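Local coordinates for protein arylalkylamine N-Acetyltransferase 2 (Aedes aegypti, PDB 4FD5) that probably catalyses acyl transfer from acyl-CoA to arylalkylamines, making products such as N-acetyldopamine from dopamine and N-acylserotonins from serotonin, at residues Lys61-Ile66 with Leu160-Gln165; Ala79-Leu84 with Glu153-Leu158. All blocks are in the same frame, centred on the assembly; numbering follows the deposited sequence.

Contact 1: residues Lys61-Ile66 with Leu160-Gln165; sequences KDNVSI and LDRGFQ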
loop_
_atom_site.group_PDB
_atom_site.type_symbol
_atom_site.label_atom_id
_atom_site.label_comp_id
_atom_site.label_asym_id
_atom_site.label_seq_id
_atom_site.Cartn_x
_atom_site.Cartn_y
_atom_site.Cartn_z
ATOM N N LYS A 61 -5.755 -6.521 10.606
ATOM C CA LYS A 61 -5.613 -7.059 11.963
ATOM C C LYS A 61 -4.399 -6.559 12.754
ATOM O O LYS A 61 -4.307 -6.789 13.971
ATOM C CB LYS A 61 -5.659 -8.580 11.926
ATOM C CG LYS A 61 -7.041 -9.080 11.581
ATOM C CD LYS A 61 -7.044 -10.554 11.218
ATOM C CE LYS A 61 -8.455 -11.000 10.887
ATOM N NZ LYS A 61 -8.536 -12.430 10.492
ATOM N N ASP A 62 -3.479 -5.858 12.092
ATOM C CA ASP A 62 -2.384 -5.190 12.810
ATOM C C ASP A 62 -2.865 -3.992 13.640
ATOM O O ASP A 62 -2.098 -3.425 14.427
ATOM C CB ASP A 62 -1.270 -4.733 11.857
ATOM C CG ASP A 62 -0.364 -5.869 11.406
ATOM O OD1 ASP A 62 -0.403 -6.977 12.006
ATOM O OD2 ASP A 62 0.403 -5.651 10.443
ATOM N N ASN A 63 -4.127 -3.606 13.441
ATOM C CA ASN A 63 -4.786 -2.597 14.256
ATOM C C ASN A 63 -4.106 -1.230 14.176
ATOM O O ASN A 63 -4.086 -0.477 15.151
ATOM C CB ASN A 63 -4.816 -3.035 15.722
ATOM C CG ASN A 63 -5.927 -2.361 16.503
ATOM O OD1 ASN A 63 -6.974 -2.018 15.947
ATOM N ND2 ASN A 63 -5.707 -2.173 17.805
ATOM N N VAL A 64 -3.545 -0.909 13.017
ATOM C CA VAL A 64 -2.920 0.407 12.823
ATOM C C VAL A 64 -3.415 1.103 11.561
ATOM O O VAL A 64 -2.800 2.082 11.116
ATOM C CB VAL A 64 -1.366 0.372 12.835
ATOM C CG1 VAL A 64 -0.841 0.044 14.239
ATOM C CG2 VAL A 64 -0.825 -0.618 11.810
ATOM N N SER A 65 -4.514 0.611 10.987
ATOM C CA SER A 65 -5.080 1.245 9.796
ATOM C C SER A 65 -6.043 2.367 10.178
ATOM O O SER A 65 -6.668 2.318 11.234
ATOM C CB SER A 65 -5.811 0.214 8.935
ATOM O OG SER A 65 -4.912 -0.808 8.530
ATOM N N ILE A 66 -6.181 3.363 9.299
ATOM C CA ILE A 66 -7.044 4.518 9.572
ATOM C C ILE A 66 -8.137 4.609 8.510
ATOM O O ILE A 66 -7.877 4.370 7.338
ATOM C CB ILE A 66 -6.236 5.822 9.495
ATOM C CG1 ILE A 66 -4.994 5.761 10.387
ATOM C CG2 ILE A 66 -7.120 7.026 9.830
ATOM C CD1 ILE A 66 -5.288 5.727 11.830
ATOM N N LEU A 160 3.601 7.276 15.611
ATOM C CA LEU A 160 4.384 7.916 16.668
ATOM C C LEU A 160 3.856 7.503 18.043
ATOM O O LEU A 160 4.626 7.184 18.957
ATOM C CB LEU A 160 4.347 9.433 16.525
ATOM C CG LEU A 160 5.313 10.101 15.573
ATOM C CD1 LEU A 160 5.026 11.605 15.457
ATOM C CD2 LEU A 160 6.757 9.854 16.005
ATOM N N ASP A 161 2.539 7.519 18.187
ATOM C CA ASP A 161 1.920 7.104 19.441
ATOM C C ASP A 161 2.267 5.660 19.831
ATOM O O ASP A 161 2.417 5.358 21.025
ATOM C CB ASP A 161 0.411 7.300 19.368
ATOM C CG ASP A 161 -0.233 7.319 20.735
ATOM O OD1 ASP A 161 0.049 8.263 21.510
ATOM O OD2 ASP A 161 -1.012 6.393 21.021
ATOM N N ARG A 162 2.411 4.787 18.829
ATOM C CA ARG A 162 2.728 3.366 19.024
ATOM C C ARG A 162 4.234 3.081 19.132
ATOM O O ARG A 162 4.647 1.923 19.210
ATOM C CB ARG A 162 2.159 2.526 17.875
ATOM C CG ARG A 162 0.649 2.458 17.797
ATOM C CD ARG A 162 0.035 1.541 18.858
ATOM N NE ARG A 162 -1.422 1.549 18.718
ATOM C CZ ARG A 162 -2.103 0.712 17.943
ATOM N NH1 ARG A 162 -1.466 -0.235 17.265
ATOM N NH2 ARG A 162 -3.419 0.805 17.859
ATOM N N GLY A 163 5.047 4.129 19.085
ATOM C CA GLY A 163 6.472 3.996 19.322
ATOM C C GLY A 163 7.327 3.747 18.091
ATOM O O GLY A 163 8.494 3.383 18.210
ATOM N N PHE A 164 6.762 3.927 16.904
ATOM C CA PHE A 164 7.551 3.755 15.683
ATOM C C PHE A 164 8.442 4.955 15.398
ATOM O O PHE A 164 8.111 6.091 15.736
ATOM C CB PHE A 164 6.650 3.485 14.475
ATOM C CG PHE A 164 5.977 2.151 14.512
ATOM C CD1 PHE A 164 4.816 1.963 15.241
ATOM C CD2 PHE A 164 6.513 1.079 13.825
ATOM C CE1 PHE A 164 4.195 0.732 15.268
ATOM C CE2 PHE A 164 5.894 -0.158 13.851
ATOM C CZ PHE A 164 4.734 -0.331 14.574
ATOM N N GLN A 165 9.572 4.692 14.744
ATOM C CA GLN A 165 10.513 5.731 14.362
ATOM C C GLN A 165 10.655 5.852 12.851
ATOM O O GLN A 165 11.161 6.850 12.350
ATOM C CB GLN A 165 11.886 5.441 14.957
ATOM C CG GLN A 165 11.900 5.388 16.464
ATOM C CD GLN A 165 13.269 5.049 16.990
ATOM O OE1 GLN A 165 14.046 5.937 17.328
ATOM N NE2 GLN A 165 13.581 3.764 17.041
#
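Val64 and Arg162 mark the nearest approach of the two backbones, with their CA atoms 8.9 Å apart, so a long side chain has to span the distance. In this GNAT fold the span runs from the C-terminal end of helix 147-161 to the loop between helix 50-60 and strand 66-69. A Schellman motif ends helix 147-161: Gly163 turns to positive phi and its N bonds back to Leu160 O at 3.1 Å. Arg162, one residue before that glycine, bends at chi2 (-75°), extends through CD and turns its guanidinium at the last torsion, which carries the group across to the Asn63 carbonyl. There NH2 donates to Asn63 O over 3.1 Å, meeting it close to the line of the C=O bond (163°), although the oxygen stands somewhat off the guanidinium plane. NH1 adds a weak second bond to the same oxygen, so one carbonyl receives both terminal nitrogens. One long side chain thus ties the helix end to a backbone carbonyl of a distant loop. Val64 comes in obliquely, its CG1 tight against Arg162 NH1 at 3.1 Å. At the other end of the arginine, CB lies in plane at the edge of the Phe164 ring, which also meets Phe131 edge-to-face. Beyond the bonded carbonyl, the Asn63 amide crosses the arginine at about a right angle, with ND2 3.8 Å from NH2.

Contact 2: residues Ala79-Leu84 with Glu153-Leu158; sequences ALNGIL and EKSEEL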
loop_
_atom_site.group_PDB
_atom_site.type_symbol
_atom_site.label_atom_id
_atom_site.label_comp_id
_atom_site.label_asym_id
_atom_site.label_seq_id
_atom_site.Cartn_x
_atom_site.Cartn_y
_atom_site.Cartn_z
ATOM N N ALA A 79 -6.365 4.330 4.905
ATOM C CA ALA A 79 -4.951 4.008 4.829
ATOM C C ALA A 79 -4.782 2.678 5.532
ATOM O O ALA A 79 -4.933 2.601 6.752
ATOM C CB ALA A 79 -4.126 5.065 5.533
ATOM N N LEU A 80 -4.517 1.627 4.764
ATOM C CA LEU A 80 -4.270 0.322 5.371
ATOM C C LEU A 80 -2.776 0.252 5.612
ATOM O O LEU A 80 -1.975 0.351 4.658
ATOM C CB LEU A 80 -4.720 -0.829 4.474
ATOM C CG LEU A 80 -6.140 -1.340 4.701
ATOM C CD1 LEU A 80 -7.140 -0.258 4.436
ATOM C CD2 LEU A 80 -6.454 -2.585 3.892
ATOM N N ASN A 81 -2.436 0.046 6.887
ATOM C CA ASN A 81 -1.061 0.077 7.360
ATOM C C ASN A 81 -0.719 -1.220 8.060
ATOM O O ASN A 81 -1.544 -1.776 8.790
ATOM C CB ASN A 81 -0.858 1.226 8.349
ATOM C CG ASN A 81 -1.252 2.572 7.768
ATOM O OD1 ASN A 81 -0.918 2.890 6.621
ATOM N ND2 ASN A 81 -1.988 3.357 8.540
ATOM N N GLY A 82 0.492 -1.707 7.821
ATOM C CA GLY A 82 0.950 -2.934 8.467
ATOM C C GLY A 82 2.243 -2.754 9.231
ATOM O O GLY A 82 2.943 -1.763 9.080
ATOM N N ILE A 83 2.571 -3.730 10.071
ATOM C CA ILE A 83 3.810 -3.668 10.831
ATOM C C ILE A 83 4.820 -4.670 10.285
ATOM O O ILE A 83 4.524 -5.858 10.209
ATOM C CB ILE A 83 3.555 -3.974 12.317
ATOM C CG1 ILE A 83 2.483 -3.025 12.854
ATOM C CG2 ILE A 83 4.854 -3.814 13.107
ATOM C CD1 ILE A 83 1.951 -3.400 14.236
ATOM N N LEU A 84 5.991 -4.177 9.884
ATOM C CA LEU A 84 7.085 -5.026 9.425
ATOM C C LEU A 84 8.098 -5.222 10.537
ATOM O O LEU A 84 8.536 -4.258 11.155
ATOM C CB LEU A 84 7.800 -4.367 8.249
ATOM C CG LEU A 84 7.031 -4.317 6.939
ATOM C CD1 LEU A 84 7.763 -3.400 5.975
ATOM C CD2 LEU A 84 6.880 -5.725 6.348
ATOM N N GLU A 153 -1.226 11.758 7.372
ATOM C CA GLU A 153 -0.918 12.529 8.582
ATOM C C GLU A 153 -1.397 11.812 9.850
ATOM O O GLU A 153 -0.661 11.720 10.844
ATOM C CB GLU A 153 -1.526 13.925 8.479
ATOM C CG GLU A 153 -0.805 14.822 7.482
ATOM C CD GLU A 153 -1.538 16.120 7.198
ATOM O OE1 GLU A 153 -2.714 16.238 7.583
ATOM O OE2 GLU A 153 -0.929 17.021 6.579
ATOM N N LYS A 154 -2.625 11.293 9.807
ATOM C CA LYS A 154 -3.200 10.545 10.926
ATOM C C LYS A 154 -2.448 9.232 11.151
ATOM O O LYS A 154 -2.263 8.795 12.306
ATOM C CB LYS A 154 -4.694 10.283 10.698
ATOM C CG LYS A 154 -5.562 11.554 10.711
ATOM C CD LYS A 154 -5.729 12.099 12.136
ATOM C CE LYS A 154 -6.733 13.259 12.194
ATOM N NZ LYS A 154 -7.089 13.604 13.606
ATOM N N SER A 155 -2.004 8.625 10.051
ATOM C CA SER A 155 -1.200 7.409 10.125
ATOM C C SER A 155 0.116 7.685 10.840
ATOM O O SER A 155 0.538 6.894 11.665
ATOM C CB SER A 155 -0.938 6.834 8.725
ATOM O OG SER A 155 -2.148 6.347 8.159
ATOM N N GLU A 156 0.762 8.802 10.528
ATOM C CA GLU A 156 2.000 9.153 11.213
ATOM C C GLU A 156 1.760 9.429 12.689
ATOM O O GLU A 156 2.556 9.006 13.531
ATOM C CB GLU A 156 2.690 10.342 10.561
ATOM C CG GLU A 156 3.984 10.706 11.274
ATOM C CD GLU A 156 4.767 11.797 10.579
ATOM O OE1 GLU A 156 4.640 11.933 9.345
ATOM O OE2 GLU A 156 5.512 12.526 11.286
ATOM N N GLU A 157 0.666 10.131 12.993
ATOM C CA GLU A 157 0.299 10.376 14.399
ATOM C C GLU A 157 0.160 9.065 15.179
ATOM O O GLU A 157 0.703 8.926 16.286
ATOM C CB GLU A 157 -0.984 11.203 14.490
ATOM C CG GLU A 157 -0.836 12.632 13.981
ATOM C CD GLU A 157 -2.155 13.403 13.987
ATOM O OE1 GLU A 157 -3.177 12.844 14.432
ATOM O OE2 GLU A 157 -2.173 14.566 13.537
ATOM N N LEU A 158 -0.540 8.096 14.592
ATOM C CA LEU A 158 -0.705 6.793 15.240
ATOM C C LEU A 158 0.630 6.055 15.355
ATOM O O LEU A 158 0.933 5.476 16.387
ATOM C CB LEU A 158 -1.724 5.935 14.489
ATOM C CG LEU A 158 -1.988 4.568 15.119
ATOM C CD1 LEU A 158 -2.462 4.711 16.562
ATOM C CD2 LEU A 158 -2.998 3.778 14.275
#
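Ser155 OG is held by two partners: Asn81 ND2 donates to it from the strand, across the contact, and Leu151 O, one turn back in its own helix, is its other hydrogen-bond partner. The bond from Asn81 ND2 measures 3.0 Å with an N-H...O angle of 150°. It joins the inner face of helix 147-161 to strand 75-85 of the central GNAT sheet. That helix is the crossover of a beta-alpha-beta unit, linking the parallel neighbours 129-138 and 166-171; in GNAT enzymes the equivalent helix points its N-terminal end toward the pyrophosphate of the acyl-CoA, as it probably does here. The example shows how two polar atoms can be placed in a buried layer, Asn81 ND2 and Ser155 OG each having two hydrogen-bond partners. Ser155 sets its OG beside its own backbone N (chi1 -68°), a setting from which the hydroxyl reaches the carbonyl of the preceding turn while still accepting from Asn81 ND2. Asn81 ND2 in turn also bonds Val64 O, so the amide has two acceptors, which would resist rotation about its CB-CG bond. The serine oxygen lies only modestly out of the amide plane, by 18°, and OD1 stays 4.0 Å from Ser155 OG, so the nitrogen does the work.

Ala79, two residues before Asn81, turns its methyl to the same side of the strand, whereas Leu80 between them packs against helix 50-60 on the reverse. Nonpolar neighbours close the site, with Ile66 touching Ser155, and Phe131 and Ile133 touching Asn81. Ala79 CB rests 3.5 Å from Ser155 OG, beside the amide that bonds it.

Contacts 1 and 2 are centred about 5 Å apart and share helix 147-161, contact 1 using the turn that ends it and contact 2 its middle. Along the chain, contact 2 is nested within the loop that contact 1 closes. Their first segments are themselves joined: strand pairing begins with Ala79 N to Ile66 O at 2.9 Å, while side chains serve the loop before it, Asp62 OD2 accepting from Ile83 N at 2.9 Å and Ser65 OG lying 3.1 Å from Asn81 N. Leu158, on the helix, packs against Val64 and Ile66, filling the level between the two contacts. Contact 2 joins helix to strand 75-85, contact 1 the turn to the loop entering strand 66-69.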